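Local coordinates for transthyretin-like protein (Klebsiella pneumoniae subsp. pneumoniae, PDB 3QVA) that probably hydrolyses 5-hydroxyisourate to 2-oxo-4-hydroxy-4-carboxy-5-ureidoimidazoline in purine breakdown, working as a homotetramer of the transthyretin family, at residues Ala71-Arg75 / Ala76-Ser80. Sequence-based numbering, arbitrary orientation.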
loop_
_atom_site.group_PDB
_atom_site.type_symbol
_atom_site.label_atom_id
_atom_site.label_comp_id
_atom_site.label_asym_id
_atom_site.label_seq_id
_atom_site.Cartn_x
_atom_site.Cartn_y
_atom_site.Cartn_z
ATOM N N ALA A 71 -5.357 -12.153 14.900
ATOM C CA ALA A 71 -5.585 -13.534 15.344
ATOM C C ALA A 71 -4.951 -14.538 14.388
ATOM O O ALA A 71 -4.383 -15.547 14.825
ATOM C CB ALA A 71 -7.077 -13.807 15.495
ATOM N N TRP A 72 -5.051 -14.257 13.089
ATOM C CA TRP A 72 -4.454 -15.096 12.054
ATOM C C TRP A 72 -2.924 -15.127 12.169
ATOM O O TRP A 72 -2.317 -16.203 12.126
ATOM C CB TRP A 72 -4.897 -14.618 10.668
ATOM C CG TRP A 72 -4.455 -15.485 9.538
ATOM C CD1 TRP A 72 -5.010 -16.668 9.148
ATOM C CD2 TRP A 72 -3.386 -15.219 8.621
ATOM N NE1 TRP A 72 -4.347 -17.163 8.051
ATOM C CE2 TRP A 72 -3.341 -16.297 7.711
ATOM C CE3 TRP A 72 -2.452 -14.181 8.488
ATOM C CZ2 TRP A 72 -2.407 -16.366 6.671
ATOM C CZ3 TRP A 72 -1.523 -14.248 7.446
ATOM C CH2 TRP A 72 -1.509 -15.337 6.555
ATOM N N PHE A 73 -2.305 -13.958 12.343
ATOM C CA PHE A 73 -0.856 -13.903 12.510
ATOM C C PHE A 73 -0.420 -14.623 13.783
ATOM O O PHE A 73 0.575 -15.352 13.771
ATOM C CB PHE A 73 -0.333 -12.463 12.512
ATOM C CG PHE A 73 -0.250 -11.838 11.143
ATOM C CD1 PHE A 73 -0.887 -10.627 10.882
ATOM C CD2 PHE A 73 0.482 -12.444 10.124
ATOM C CE1 PHE A 73 -0.804 -10.027 9.618
ATOM C CE2 PHE A 73 0.571 -11.861 8.859
ATOM C CZ PHE A 73 -0.080 -10.637 8.606
ATOM N N ALA A 74 -1.178 -14.425 14.862
ATOM C CA ALA A 74 -0.883 -15.039 16.161
ATOM C C ALA A 74 -0.948 -16.568 16.137
ATOM O O ALA A 74 -0.133 -17.235 16.789
ATOM C CB ALA A 74 -1.803 -14.479 17.236
ATOM N N ARG A 75 -1.909 -17.117 15.390
ATOM C CA ARG A 75 -2.050 -18.570 15.238
ATOM C C ARG A 75 -0.862 -19.190 14.516
ATOM O O ARG A 75 -0.552 -20.369 14.712
ATOM C CB ARG A 75 -3.333 -18.927 14.490
ATOM C CG ARG A 75 -4.583 -18.843 15.334
ATOM C CD ARG A 75 -5.751 -19.550 14.660
ATOM N NE ARG A 75 -6.109 -18.965 13.369
ATOM C CZ ARG A 75 -6.905 -17.909 13.211
ATOM N NH1 ARG A 75 -7.426 -17.295 14.265
ATOM N NH2 ARG A 75 -7.172 -17.459 11.993
ATOM N N ALA A 76 -0.210 -18.384 13.683
ATOM C CA ALA A 76 0.997 -18.777 12.973
ATOM C C ALA A 76 2.258 -18.405 13.761
ATOM O O ALA A 76 3.373 -18.560 13.263
ATOM C CB ALA A 76 1.019 -18.130 11.604
ATOM N N GLY A 77 2.075 -17.905 14.986
ATOM C CA GLY A 77 3.194 -17.533 15.864
ATOM C C GLY A 77 3.930 -16.258 15.484
ATOM O O GLY A 77 5.132 -16.116 15.752
ATOM N N ARG A 78 3.210 -15.319 14.878
ATOM C CA ARG A 78 3.793 -14.073 14.401
ATOM C C ARG A 78 3.132 -12.887 15.091
ATOM O O ARG A 78 1.907 -12.790 15.132
ATOM C CB ARG A 78 3.639 -13.969 12.883
ATOM C CG ARG A 78 4.132 -15.214 12.134
ATOM C CD ARG A 78 3.688 -15.224 10.687
ATOM N NE ARG A 78 4.344 -14.182 9.901
ATOM C CZ ARG A 78 3.985 -13.834 8.666
ATOM N NH1 ARG A 78 2.976 -14.443 8.052
ATOM N NH2 ARG A 78 4.648 -12.877 8.041
ATOM N N GLU A 79 3.944 -11.993 15.638
ATOM C CA GLU A 79 3.422 -10.840 16.371
ATOM C C GLU A 79 3.098 -9.682 15.420
ATOM O O GLU A 79 3.707 -9.541 14.359
ATOM C CB GLU A 79 4.401 -10.407 17.468
ATOM C CG GLU A 79 4.534 -11.414 18.612
ATOM N N SER A 80 2.112 -8.875 15.798
ATOM C CA SER A 80 1.740 -7.681 15.036
ATOM C C SER A 80 1.131 -6.679 15.998
ATOM O O SER A 80 0.460 -7.077 16.952
ATOM C CB SER A 80 0.719 -8.023 13.947
ATOM O OG SER A 80 0.290 -6.853 13.265
#
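Phe-73 and Arg-78 meet where a Schellman motif ends the short helix 69-75, ahead of the loop that leads to strand 82-90 of this transthyretin-type fold. Two backbone bonds define the motif: Arg-78 N reaches back to Phe-73 O at 2.9 Å, and, nested within this 6→1 pair, Gly-77 N binds Ala-74 O, also at 2.9 Å. Gly-77 is the C-prime residue, and its positive phi of 74°, a conformation glycine adopts easily, turns the chain out of the helix. Phe-73 O also receives a weak bond from Ala-76 N.

The tightly packed side is the one that carries Phe-73. A chi1 of -77° sets its CG beside the backbone N and directs the buried ring toward Asp-18, Ile-105 and Pro-107, with the CD2-CE2 edge toward Arg-78. A flat, apolar side chain suits this place: one face takes Trp-72 CE3, 3.7 Å above the plane. Trp-72 in turn gives its indole N-H to Glu-26 O, keeping its polar edge satisfied. The long chain of Arg-78, bent at its third torsion, spans from the turn past Phe-73 and turns one guanidinium face to the ring edge, the planes 86° apart. Its several N-H groups suit it to serve two partners at once, NH1 in a salt bridge to Asp-18 and NH2 in a hydrogen bond to Ser-20. Farther along, Ser-80 sets CB 4.3 Å from Phe-73 CD1, and its hydroxyl bonds Pro-107 O and Phe-82 N, a small polar group tying the loop down.

The outer side is looser. Ala-74, Ala-76 and Gly-77 are exposed, small residues suited to a surface turn; Ala-76 CB merely rests 3.6 Å from Phe-73 O. Arg-75, long and charged, also suits exposure, one guanidinium face over Ala-71 O and Trp-72 CA. On the packed side, NH1 of Arg-78 lies near the phenyl plane, 3.6 Å from Phe-73 CE2.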